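Local atomic coordinates of capsid protein (Penaeus vannamei nodavirus, PDB entry 5YL0), a protein that probably helps build the shell of a shrimp nodavirus, this all-beta fragment being consistent with the protruding domain on the particle surface. Residues V14-P19 with L97-T102. Residues are numbered along the deposited sequence; the frame is centred on the assembly and turned at random.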
ATOM      1  N   VAL B  14     -10.609   5.343   0.369  1.00 10.04           N
ATOM      2  CA  VAL B  14     -10.863   6.766   0.024  1.00 10.64           C
ATOM      3  C   VAL B  14      -9.771   7.219  -0.901  1.00  9.88           C
ATOM      4  O   VAL B  14      -8.596   6.873  -0.643  1.00 11.55           O
ATOM      5  CB  VAL B  14     -10.890   7.669   1.293  1.00 11.23           C
ATOM      6  CG1 VAL B  14     -11.108   9.130   1.022  1.00 12.61           C
ATOM      7  CG2 VAL B  14     -11.928   7.172   2.294  1.00 13.20           C
ATOM      8  N   ASN B  15     -10.056   8.027  -1.894  1.00  9.39           N
ATOM      9  CA  ASN B  15      -9.028   8.605  -2.696  1.00  9.61           C
ATOM     10  C   ASN B  15      -8.405   9.796  -2.075  1.00  8.75           C
ATOM     11  O   ASN B  15      -9.097  10.590  -1.367  1.00  9.87           O
ATOM     12  CB  ASN B  15      -9.605   9.012  -4.090  1.00 10.01           C
ATOM     13  CG  ASN B  15     -10.027   7.831  -4.925  1.00 12.27           C
ATOM     14  OD1 ASN B  15      -9.471   6.770  -4.806  1.00 12.27           O
ATOM     15  ND2 ASN B  15     -10.949   8.037  -5.813  1.00 13.42           N
ATOM     16  N   PHE B  16      -7.115  10.009  -2.285  1.00  9.78           N
ATOM     17  CA  PHE B  16      -6.479  11.256  -1.946  1.00  8.98           C
ATOM     18  C   PHE B  16      -7.029  12.382  -2.798  1.00  8.72           C
ATOM     19  O   PHE B  16      -7.316  12.212  -3.961  1.00  9.04           O
ATOM     20  CB  PHE B  16      -4.952  11.206  -2.152  1.00  9.03           C
ATOM     21  CG  PHE B  16      -4.219  10.485  -1.056  1.00  9.13           C
ATOM     22  CD1 PHE B  16      -4.242  10.998   0.239  1.00  9.34           C
ATOM     23  CD2 PHE B  16      -3.484   9.301  -1.285  1.00  8.58           C
ATOM     24  CE1 PHE B  16      -3.513  10.351   1.227  1.00 10.47           C
ATOM     25  CE2 PHE B  16      -2.812   8.637  -0.304  1.00  9.92           C
ATOM     26  CZ  PHE B  16      -2.799   9.183   0.944  1.00 10.65           C
ATOM     27  N   ILE B  17      -7.095  13.572  -2.211  1.00  9.08           N
ATOM     28  CA  ILE B  17      -7.409  14.808  -2.930  1.00  9.75           C
ATOM     29  C   ILE B  17      -6.304  15.075  -3.930  1.00 10.88           C
ATOM     30  O   ILE B  17      -5.179  14.489  -3.912  1.00 10.63           O
ATOM     31  CB  ILE B  17      -7.613  15.998  -2.014  1.00 11.17           C
ATOM     32  CG1 ILE B  17      -6.401  16.320  -1.187  1.00 10.74           C
ATOM     33  CG2 ILE B  17      -8.926  15.836  -1.215  1.00 11.65           C
ATOM     34  CD1 ILE B  17      -6.469  17.616  -0.406  1.00 12.60           C
ATOM     35  N   LYS B  18      -6.629  15.974  -4.868  1.00 10.29           N
ATOM     36  CA  LYS B  18      -5.729  16.456  -5.941  1.00 10.04           C
ATOM     37  C   LYS B  18      -5.506  17.934  -5.683  1.00 10.41           C
ATOM     38  O   LYS B  18      -6.337  18.797  -6.054  1.00 11.56           O
ATOM     39  CB  LYS B  18      -6.369  16.216  -7.290  1.00 10.55           C
ATOM     40  CG  LYS B  18      -6.842  14.811  -7.466  1.00 11.79           C
ATOM     41  CD  LYS B  18      -7.303  14.493  -8.843  1.00 13.87           C
ATOM     42  CE  LYS B  18      -7.527  12.964  -9.004  1.00 16.49           C
ATOM     43  NZ  LYS B  18      -8.850  12.542  -8.559  1.00 20.58           N
ATOM     44  N   PRO B  19      -4.446  18.319  -4.961  1.00 10.95           N
ATOM     45  CA  PRO B  19      -4.171  19.712  -4.627  1.00 11.83           C
ATOM     46  C   PRO B  19      -4.018  20.563  -5.868  1.00 11.06           C
ATOM     47  O   PRO B  19      -3.627  20.092  -6.951  1.00 11.70           O
ATOM     48  CB  PRO B  19      -2.882  19.629  -3.815  1.00 11.83           C
ATOM     49  CG  PRO B  19      -2.883  18.256  -3.195  1.00 12.21           C
ATOM     50  CD  PRO B  19      -3.477  17.403  -4.272  1.00 12.14           C
ATOM     51  N   LEU B  97      -6.155  15.257   7.154  1.00 10.71           N
ATOM     52  CA  LEU B  97      -4.823  15.022   6.584  1.00  9.79           C
ATOM     53  C   LEU B  97      -4.302  16.256   5.887  1.00 11.10           C
ATOM     54  O   LEU B  97      -5.090  17.049   5.347  1.00 12.57           O
ATOM     55  CB  LEU B  97      -4.856  13.883   5.552  1.00 11.06           C
ATOM     56  CG  LEU B  97      -5.457  12.556   6.047  1.00 11.46           C
ATOM     57  CD1 LEU B  97      -5.492  11.542   4.889  1.00 12.26           C
ATOM     58  CD2 LEU B  97      -4.801  12.066   7.316  1.00 11.41           C
ATOM     59  N   SER B  98      -3.008  16.407   5.803  1.00 10.35           N
ATOM     60  CA  SER B  98      -2.350  17.423   4.975  1.00 11.19           C
ATOM     61  C   SER B  98      -1.728  16.693   3.783  1.00 10.25           C
ATOM     62  O   SER B  98      -0.832  15.804   3.963  1.00 11.58           O
ATOM     63  CB  SER B  98      -1.304  18.100   5.770  1.00 12.46           C
ATOM     64  OG  SER B  98      -0.700  19.187   5.075  1.00 16.20           O
ATOM     65  N   VAL B  99      -2.122  17.072   2.561  1.00 10.18           N
ATOM     66  CA  VAL B  99      -1.713  16.298   1.331  1.00 10.66           C
ATOM     67  C   VAL B  99      -0.997  17.257   0.415  1.00 10.30           C
ATOM     68  O   VAL B  99      -1.510  18.392   0.145  1.00 11.64           O
ATOM     69  CB  VAL B  99      -2.992  15.787   0.650  1.00 10.87           C
ATOM     70  CG1 VAL B  99      -2.528  15.001  -0.617  1.00 11.91           C
ATOM     71  CG2 VAL B  99      -3.771  14.861   1.566  1.00 11.61           C
ATOM     72  N   VAL B 100       0.174  16.890  -0.063  1.00 10.29           N
ATOM     73  CA  VAL B 100       0.997  17.750  -0.932  1.00 11.28           C
ATOM     74  C   VAL B 100       1.373  16.966  -2.180  1.00  9.56           C
ATOM     75  O   VAL B 100       1.858  15.789  -2.068  1.00 11.16           O
ATOM     76  CB  VAL B 100       2.305  18.125  -0.234  1.00 15.38           C
ATOM     77  CG1 VAL B 100       3.195  18.941  -1.168  1.00 15.60           C
ATOM     78  CG2 VAL B 100       2.239  18.796   1.121  1.00 18.29           C
ATOM     79  N   LEU B 101       1.146  17.596  -3.316  1.00  9.71           N
ATOM     80  CA  LEU B 101       1.614  17.041  -4.604  1.00 11.40           C
ATOM     81  C   LEU B 101       2.758  17.882  -5.053  1.00 10.66           C
ATOM     82  O   LEU B 101       2.602  19.160  -5.143  1.00 12.57           O
ATOM     83  CB  LEU B 101       0.503  17.228  -5.665  1.00 14.31           C
ATOM     84  CG  LEU B 101      -0.364  16.048  -6.039  1.00 19.33           C
ATOM     85  CD1 LEU B 101      -1.300  16.565  -7.164  1.00 16.95           C
ATOM     86  CD2 LEU B 101       0.507  14.903  -6.581  1.00 17.43           C
ATOM     87  N   THR B 102       3.899  17.334  -5.363  1.00 10.23           N
ATOM     88  CA  THR B 102       5.020  18.114  -5.783  1.00 10.86           C
ATOM     89  C   THR B 102       4.800  18.852  -7.071  1.00 10.73           C
ATOM     90  O   THR B 102       5.233  20.061  -7.149  1.00 12.81           O
ATOM     91  CB  THR B 102       6.239  17.222  -5.847  1.00 11.20           C
ATOM     92  OG1 THR B 102       6.416  16.603  -4.589  1.00 12.70           O
ATOM     93  CG2 THR B 102       7.532  18.004  -6.247  1.00 12.90           C
TER
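Val-99 meets Phe-16, Ile-17 and Pro-19 at once, a compact example of how a chain leaving one strand can seal a beta core without a hydrogen bond to the strand it covers. The contact begins at the branch point: CB of Val-99 lies 3.9 Å from CG1 of Ile-17, whose CD1 also reaches it. Ile-17 CG1 lies against both methyls as well, and each then adds a partner of its own. Val-99 CG1, anti to the backbone N (chi1 180°), serves the Pro-19 end and comes 4.2 Å from Pro-19 CG. Val-99 CG2 turns to the aromatic end, 4.1 Å from CD1 of Phe-16, and meets the ring obliquely. CD1 of Leu-97 approaches the same ring at an oblique angle, 4.3 Å from CE1 of Phe-16.

At the far end, Pro-19 CG also rests 3.6 Å from the carbonyl O of Val-99, while Pro-19 CD packs 3.7 Å from Leu-101 CD1, the two side chains crossing at roughly a right angle. Beyond this row, Phe-16 also packs against Leu-59, Ala-61 and Phe-112. Gln-28 NE2 hydrogen-bonds Asn-15 O and Gln-28 OE1 accepts from Ile-17 N, tying the exit of strand 8-15 to strand 26-30. Such side-chain bridging between the two outermost strands within this chain is consistent with an antiparallel sheet curling into a barrel-like, all-beta fold.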